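Long-range contacts in glucosamine kinase (PDB 6HWJ), which catalyses the ATP- and magnesium-dependent phosphorylation of D-glucosamine to D-glucosamine 6-phosphate, and acts on glucose to a lesser extent: residues S146-L155 with V315-V323; L225-A234 with L294-H302. All coordinates share one frame; numbering follows the deposited sequence. Where two conformers were deposited one is given.

Contact 1: residues S146-L155 with V315-V323; sequences SPAAQRIAAL and VVDFDGNPV. With MG (magnesium ion), chain F; MG (magnesium ion), chain C.
The F318 ring meets helix 148-157 obliquely, touched by L155 near its far end and by R151 nearer its root, while the R151 guanidinium has P147 CB 3.4 Å above one face, offset toward the rim. D317-F318-D319 probably sits where protein-kinase-like folds have their DFG segment, with aspartate in the glycine position. In chain order the helix follows strand 130-134, which carries K133, a probable ATP-binding residue, and precedes strand 166-172, an order consistent with the αC helix of that fold. Contact distances locate the phenylalanine on it: L155 CD1 lies 3.4 Å from F318 CZ, and R151 CB 3.7 Å from F318 CD1, with I152 CG1 more loosely placed. R151 only brushes the ring with its CB and CG. The chain bends at chi2 (-69°), which leads the guanidinium away with its plane 70° from that of the ring; R151 NE bonds to V297 O.

At the start of the helix S146 forms an ST turn, its OG accepting from A148 N at 3.1 Å. In one of the two D319 conformers modelled, and conditional on it, the same oxygen donates to D319 OD1 at 2.7 Å, on the anti side and 30° out of the carboxylate plane. D317 points from the opposite side of the loop and leaves the helix untouched. Its carboxylate bridges two magnesium ions: D317 OD1 lies 2.2 Å from one; D317 OD2 lies 2.2 Å from the other, which Q305 also binds. A water on the ion held by D317 OD1 donates to D317 OD2 at 2.5 Å.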
# COMPACT_ATOMS: atom_id res chain seq x y z
N SER A 146 -9.24 3.77 4.04
CA SER A 146 -8.03 2.98 4.04
C SER A 146 -8.16 1.82 5.03
O SER A 146 -8.60 2.03 6.18
CB SER A 146 -6.82 3.83 4.43
OG SER A 146 -5.73 2.98 4.60
N PRO A 147 -7.79 0.60 4.64
CA PRO A 147 -7.77 -0.50 5.61
C PRO A 147 -6.46 -0.65 6.36
O PRO A 147 -6.28 -1.68 7.04
CB PRO A 147 -8.00 -1.72 4.71
CG PRO A 147 -7.21 -1.35 3.46
CD PRO A 147 -7.46 0.15 3.28
N ALA A 148 -5.54 0.30 6.24
CA ALA A 148 -4.19 0.11 6.79
C ALA A 148 -4.21 -0.28 8.27
O ALA A 148 -3.40 -1.08 8.71
CB ALA A 148 -3.35 1.37 6.57
N ALA A 149 -5.14 0.28 9.04
CA ALA A 149 -5.20 -0.06 10.46
C ALA A 149 -5.60 -1.52 10.67
O ALA A 149 -5.08 -2.19 11.58
CB ALA A 149 -6.21 0.85 11.18
N GLN A 150 -6.52 -2.02 9.87
CA GLN A 150 -6.93 -3.42 10.00
C GLN A 150 -5.83 -4.36 9.52
O GLN A 150 -5.63 -5.43 10.08
CB GLN A 150 -8.22 -3.67 9.22
CG GLN A 150 -9.45 -3.05 9.85
CD GLN A 150 -9.44 -1.53 9.80
OE1 GLN A 150 -9.10 -0.93 8.78
NE2 GLN A 150 -9.79 -0.90 10.92
N ARG A 151 -5.10 -3.97 8.47
CA ARG A 151 -4.00 -4.79 7.98
C ARG A 151 -2.87 -4.87 9.01
O ARG A 151 -2.40 -5.96 9.35
CB ARG A 151 -3.47 -4.24 6.66
CG ARG A 151 -4.52 -4.20 5.54
CD ARG A 151 -4.94 -5.56 5.05
NE ARG A 151 -6.04 -5.44 4.08
CZ ARG A 151 -7.31 -5.23 4.41
NH1 ARG A 151 -7.69 -5.14 5.67
NH2 ARG A 151 -8.22 -5.12 3.47
N ILE A 152 -2.43 -3.71 9.51
CA ILE A 152 -1.30 -3.69 10.44
C ILE A 152 -1.64 -4.45 11.71
O ILE A 152 -0.85 -5.25 12.21
CB ILE A 152 -0.88 -2.23 10.73
CG1 ILE A 152 -0.28 -1.61 9.46
CG2 ILE A 152 0.15 -2.21 11.86
CD1 ILE A 152 -0.08 -0.10 9.52
N ALA A 153 -2.84 -4.20 12.27
CA ALA A 153 -3.25 -4.90 13.48
C ALA A 153 -3.33 -6.41 13.26
O ALA A 153 -2.86 -7.20 14.09
CB ALA A 153 -4.59 -4.36 13.98
N ALA A 154 -3.91 -6.84 12.14
CA ALA A 154 -4.00 -8.27 11.87
C ALA A 154 -2.61 -8.89 11.78
O ALA A 154 -2.38 -10.00 12.29
CB ALA A 154 -4.78 -8.52 10.57
N LEU A 155 -1.68 -8.21 11.12
CA LEU A 155 -0.32 -8.73 11.00
C LEU A 155 0.35 -8.84 12.37
O LEU A 155 0.93 -9.88 12.71
CB LEU A 155 0.49 -7.82 10.06
CG LEU A 155 0.00 -7.86 8.60
CD1 LEU A 155 0.60 -6.72 7.79
CD2 LEU A 155 0.37 -9.20 7.99
N VAL A 315 7.68 -4.81 4.89
CA VAL A 315 6.66 -4.38 3.94
C VAL A 315 5.94 -3.17 4.52
O VAL A 315 5.72 -3.07 5.74
CB VAL A 315 5.69 -5.52 3.60
CG1 VAL A 315 5.05 -6.09 4.84
CG2 VAL A 315 4.58 -5.00 2.62
N VAL A 316 5.61 -2.21 3.65
CA VAL A 316 4.89 -1.00 4.05
C VAL A 316 3.77 -0.73 3.06
O VAL A 316 3.62 -1.44 2.06
CB VAL A 316 5.82 0.22 4.16
CG1 VAL A 316 6.90 -0.03 5.18
CG2 VAL A 316 6.46 0.50 2.81
N ASP A 317 2.97 0.31 3.35
CA ASP A 317 1.98 0.87 2.41
C ASP A 317 0.76 -0.04 2.28
O ASP A 317 0.60 -0.73 1.27
CB ASP A 317 2.65 1.10 1.05
CG ASP A 317 1.88 2.10 0.18
OD1 ASP A 317 0.69 2.33 0.43
OD2 ASP A 317 2.51 2.65 -0.77
N PHE A 318 -0.12 -0.02 3.28
CA PHE A 318 -1.29 -0.88 3.32
C PHE A 318 -2.62 -0.15 3.05
O PHE A 318 -3.68 -0.63 3.46
CB PHE A 318 -1.36 -1.57 4.68
CG PHE A 318 -0.39 -2.72 4.82
CD1 PHE A 318 -0.70 -3.96 4.29
CD2 PHE A 318 0.82 -2.55 5.46
CE1 PHE A 318 0.18 -5.02 4.41
CE2 PHE A 318 1.71 -3.60 5.58
CZ PHE A 318 1.39 -4.83 5.05
N ASP A 319 -2.56 0.97 2.33
CA ASP A 319 -3.76 1.75 2.04
C ASP A 319 -4.63 1.13 0.95
O ASP A 319 -5.78 1.55 0.78
CB ASP A 319 -3.38 3.17 1.59
CG ASP A 319 -2.88 4.01 2.72
OD1 ASP A 319 -3.27 3.76 3.88
OD2 ASP A 319 -2.09 4.94 2.46
N GLY A 320 -4.10 0.17 0.19
CA GLY A 320 -4.84 -0.46 -0.88
C GLY A 320 -4.46 0.05 -2.26
O GLY A 320 -3.63 0.94 -2.44
N ASN A 321 -5.11 -0.53 -3.26
CA ASN A 321 -4.81 -0.23 -4.66
C ASN A 321 -5.30 1.16 -5.03
O ASN A 321 -6.52 1.41 -5.00
CB ASN A 321 -5.46 -1.28 -5.56
CG ASN A 321 -5.13 -1.09 -7.02
OD1 ASN A 321 -4.38 -0.19 -7.38
ND2 ASN A 321 -5.69 -1.95 -7.87
N PRO A 322 -4.41 2.10 -5.37
CA PRO A 322 -4.84 3.48 -5.57
C PRO A 322 -5.63 3.72 -6.85
O PRO A 322 -6.18 4.82 -7.01
CB PRO A 322 -3.51 4.26 -5.60
CG PRO A 322 -2.51 3.27 -6.09
CD PRO A 322 -2.95 1.93 -5.56
N VAL A 323 -5.71 2.74 -7.75
CA VAL A 323 -6.53 2.89 -8.94
C VAL A 323 -7.99 2.50 -8.70
O VAL A 323 -8.86 2.89 -9.48
CB VAL A 323 -5.97 2.08 -10.12
CG1 VAL A 323 -4.49 2.37 -10.31
CG2 VAL A 323 -6.23 0.60 -9.92
MG MG F . -0.53 3.83 -0.62
MG MG C . 4.55 2.65 -1.52
O HOH W 1 0.87 3.89 -2.23
O HOH W 2 -0.93 1.94 -1.66
O HOH W 3 6.55 2.58 -2.47
O HOH W 4 5.71 2.79 0.16
O HOH W 5 4.98 4.78 -1.44

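Contact 2: residues L225-A234 with L294-H302; sequences LTARMHAALA and LIDVHGDFH
L233 and A234 bring their CA atoms within 5.6 Å of those of D296 and I295 respectively, whereas the CA atoms of H230 and V297 stand 6.9 Å apart, so the helix and the chain following strand 293-295 part company from that end. No direct hydrogen bond joins them; a water instead donates to L233 O and accepts from D296 N. L233 presses its CB, 3.2 Å away, and its CD1 branch on D296 O, a buried carbonyl with no polar partner in the model. The D296 carboxylate itself is engaged by R236 and R332.

F301 receives the other end of the helix segment. M229 runs extended through chi1 and chi2, then turns at chi3 (77°), and its CE methyl sits over one face of the ring, 4.2 Å from the F301 centroid and 16° off the normal: a CH-pi contact, with the sulfur more oblique in a Met-aromatic arrangement. The ring edge is met by L225 CD2 and by T226 OG1, 3.2 Å from F301 CE2; that hydroxyl is hydrogen-bonded to L222 O. The methyl of M229 also touches H298 CB.

H298 is fixed at both ring nitrogens. Its ND1 accepts from D300 N at 3.1 Å, in the ring plane and with an N-H...N angle of 153°, while NE2 bonds to V316 O. F301 CD1 lies above one face of this imidazole, toward its rim. With D300 a glucosamine-binding residue, H298-G299-D300 closely resembles the HGD segment of the catalytic loop in aminoglycoside-phosphotransferase-like kinases.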
# COMPACT_ATOMS: atom_id res chain seq x y z
N LEU A 225 8.03 -14.05 2.86
CA LEU A 225 7.39 -12.90 3.51
C LEU A 225 5.93 -12.79 3.11
O LEU A 225 5.05 -12.60 3.96
CB LEU A 225 8.16 -11.61 3.16
CG LEU A 225 7.62 -10.28 3.71
CD1 LEU A 225 8.72 -9.23 3.73
CD2 LEU A 225 6.45 -9.74 2.85
N THR A 226 5.65 -12.89 1.81
CA THR A 226 4.29 -12.80 1.30
C THR A 226 3.40 -13.90 1.89
O THR A 226 2.24 -13.64 2.21
CB THR A 226 4.30 -12.91 -0.23
OG1 THR A 226 5.24 -11.97 -0.78
CG2 THR A 226 2.91 -12.64 -0.81
N ALA A 227 3.94 -15.11 2.05
CA ALA A 227 3.16 -16.21 2.62
C ALA A 227 2.89 -15.98 4.11
O ALA A 227 1.77 -16.23 4.58
CB ALA A 227 3.89 -17.54 2.42
N ARG A 228 3.89 -15.51 4.85
CA ARG A 228 3.67 -15.16 6.25
C ARG A 228 2.64 -14.05 6.38
O ARG A 228 1.79 -14.07 7.28
CB ARG A 228 4.99 -14.74 6.90
CG ARG A 228 6.02 -15.87 7.03
CD ARG A 228 7.38 -15.31 7.46
NE ARG A 228 8.33 -16.40 7.74
CZ ARG A 228 9.62 -16.22 7.98
NH1 ARG A 228 10.16 -15.00 7.95
NH2 ARG A 228 10.39 -17.27 8.24
N MET A 229 2.74 -13.04 5.52
CA MET A 229 1.78 -11.94 5.50
C MET A 229 0.37 -12.45 5.24
O MET A 229 -0.56 -12.16 6.01
CB MET A 229 2.20 -10.92 4.43
CG MET A 229 1.34 -9.67 4.35
SD MET A 229 1.89 -8.57 3.01
CE MET A 229 1.24 -9.43 1.58
N HIS A 230 0.19 -13.27 4.20
CA HIS A 230 -1.15 -13.76 3.87
C HIS A 230 -1.71 -14.67 4.97
O HIS A 230 -2.89 -14.60 5.30
CB HIS A 230 -1.14 -14.50 2.53
CG HIS A 230 -1.01 -13.59 1.35
ND1 HIS A 230 -0.61 -14.04 0.11
CD2 HIS A 230 -1.24 -12.27 1.22
CE1 HIS A 230 -0.60 -13.02 -0.73
NE2 HIS A 230 -0.97 -11.94 -0.08
N ALA A 231 -0.87 -15.53 5.54
CA ALA A 231 -1.34 -16.42 6.59
C ALA A 231 -1.89 -15.62 7.77
O ALA A 231 -2.90 -16.00 8.37
CB ALA A 231 -0.22 -17.35 7.05
N ALA A 232 -1.23 -14.52 8.12
CA ALA A 232 -1.70 -13.69 9.22
C ALA A 232 -2.97 -12.95 8.84
O ALA A 232 -3.90 -12.87 9.65
CB ALA A 232 -0.61 -12.68 9.63
N LEU A 233 -3.02 -12.37 7.64
CA LEU A 233 -4.21 -11.64 7.22
C LEU A 233 -5.40 -12.58 7.11
O LEU A 233 -6.53 -12.22 7.46
CB LEU A 233 -3.94 -10.93 5.89
CG LEU A 233 -2.85 -9.87 5.89
CD1 LEU A 233 -2.61 -9.37 4.49
CD2 LEU A 233 -3.15 -8.69 6.84
N ALA A 234 -5.17 -13.80 6.64
CA ALA A 234 -6.26 -14.74 6.43
C ALA A 234 -6.90 -15.17 7.75
O ALA A 234 -8.02 -15.71 7.73
CB ALA A 234 -5.78 -15.97 5.67
N LEU A 294 -11.36 -15.08 -1.16
CA LEU A 294 -10.89 -13.70 -1.00
C LEU A 294 -10.54 -13.46 0.46
O LEU A 294 -11.29 -13.87 1.36
CB LEU A 294 -11.94 -12.70 -1.46
CG LEU A 294 -12.64 -13.01 -2.80
CD1 LEU A 294 -13.76 -12.00 -3.07
CD2 LEU A 294 -11.61 -13.01 -3.91
N ILE A 295 -9.41 -12.78 0.69
CA ILE A 295 -8.93 -12.45 2.03
C ILE A 295 -8.53 -10.98 2.06
O ILE A 295 -8.45 -10.31 1.03
CB ILE A 295 -7.73 -13.33 2.46
CG1 ILE A 295 -6.56 -13.16 1.50
CG2 ILE A 295 -8.14 -14.82 2.55
CD1 ILE A 295 -5.23 -13.67 2.05
N ASP A 296 -8.27 -10.48 3.26
CA ASP A 296 -7.57 -9.20 3.40
C ASP A 296 -6.19 -9.32 2.76
O ASP A 296 -5.42 -10.22 3.11
CB ASP A 296 -7.43 -8.83 4.89
CG ASP A 296 -8.77 -8.58 5.58
OD1 ASP A 296 -9.83 -8.58 4.91
OD2 ASP A 296 -8.77 -8.40 6.81
N VAL A 297 -5.88 -8.43 1.82
CA VAL A 297 -4.62 -8.49 1.10
C VAL A 297 -3.88 -7.16 1.28
O VAL A 297 -4.41 -6.19 1.80
CB VAL A 297 -4.81 -8.80 -0.41
CG1 VAL A 297 -5.41 -10.18 -0.61
CG2 VAL A 297 -5.65 -7.73 -1.09
N HIS A 298 -2.62 -7.14 0.83
CA HIS A 298 -1.88 -5.89 0.74
C HIS A 298 -2.52 -4.97 -0.29
O HIS A 298 -2.84 -3.81 -0.00
CB HIS A 298 -0.40 -6.16 0.39
CG HIS A 298 0.44 -4.92 0.34
ND1 HIS A 298 0.37 -4.01 -0.69
CD2 HIS A 298 1.36 -4.43 1.23
CE1 HIS A 298 1.21 -3.01 -0.45
NE2 HIS A 298 1.82 -3.24 0.71
N GLY A 299 -2.69 -5.47 -1.52
CA GLY A 299 -3.50 -4.79 -2.52
C GLY A 299 -2.75 -3.83 -3.41
O GLY A 299 -3.33 -3.33 -4.38
N ASP A 300 -1.49 -3.56 -3.13
CA ASP A 300 -0.66 -2.70 -3.98
C ASP A 300 0.77 -3.18 -3.84
O ASP A 300 1.69 -2.41 -3.50
CB ASP A 300 -0.84 -1.23 -3.60
CG ASP A 300 -0.11 -0.28 -4.54
OD1 ASP A 300 0.07 -0.63 -5.72
OD2 ASP A 300 0.30 0.80 -4.08
N PHE A 301 0.97 -4.47 -4.08
CA PHE A 301 2.15 -5.20 -3.62
C PHE A 301 3.16 -5.28 -4.75
O PHE A 301 2.85 -5.80 -5.83
CB PHE A 301 1.72 -6.59 -3.14
CG PHE A 301 2.73 -7.30 -2.28
CD1 PHE A 301 3.21 -6.72 -1.12
CD2 PHE A 301 3.16 -8.56 -2.61
CE1 PHE A 301 4.12 -7.38 -0.33
CE2 PHE A 301 4.08 -9.22 -1.82
CZ PHE A 301 4.55 -8.62 -0.67
N HIS A 302 4.37 -4.78 -4.50
CA HIS A 302 5.45 -4.79 -5.48
C HIS A 302 6.73 -4.46 -4.73
O HIS A 302 6.71 -4.12 -3.54
CB HIS A 302 5.18 -3.81 -6.62
CG HIS A 302 4.97 -2.40 -6.18
ND1 HIS A 302 6.02 -1.56 -5.87
CD2 HIS A 302 3.84 -1.66 -6.01
CE1 HIS A 302 5.54 -0.37 -5.52
NE2 HIS A 302 4.22 -0.41 -5.60
O HOH W 6 -8.75 -11.94 5.69

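How the contacts relate
Following the chain from the N terminus, helix 148-157 is the first of the contact segments, then come helix 212-234, strand 293-295 with its loop, and finally the loop after strand 312-315. Contact 2 closes a loop of about 60 residues, and contact 1 closes one of about 160 that contains it entirely, so the two nest rather than cross. Their centres lie 10 Å apart. The evidence for a shared interface is direct: L155 of contact 1 packs on M229 and L233 of contact 2, and N321 CB approaches G299 O to 3.2 Å. Contact 1 ties helix 148-157 to the magnesium-binding loop; contact 2 ties helix 212-234 to the glucosamine-binding loop.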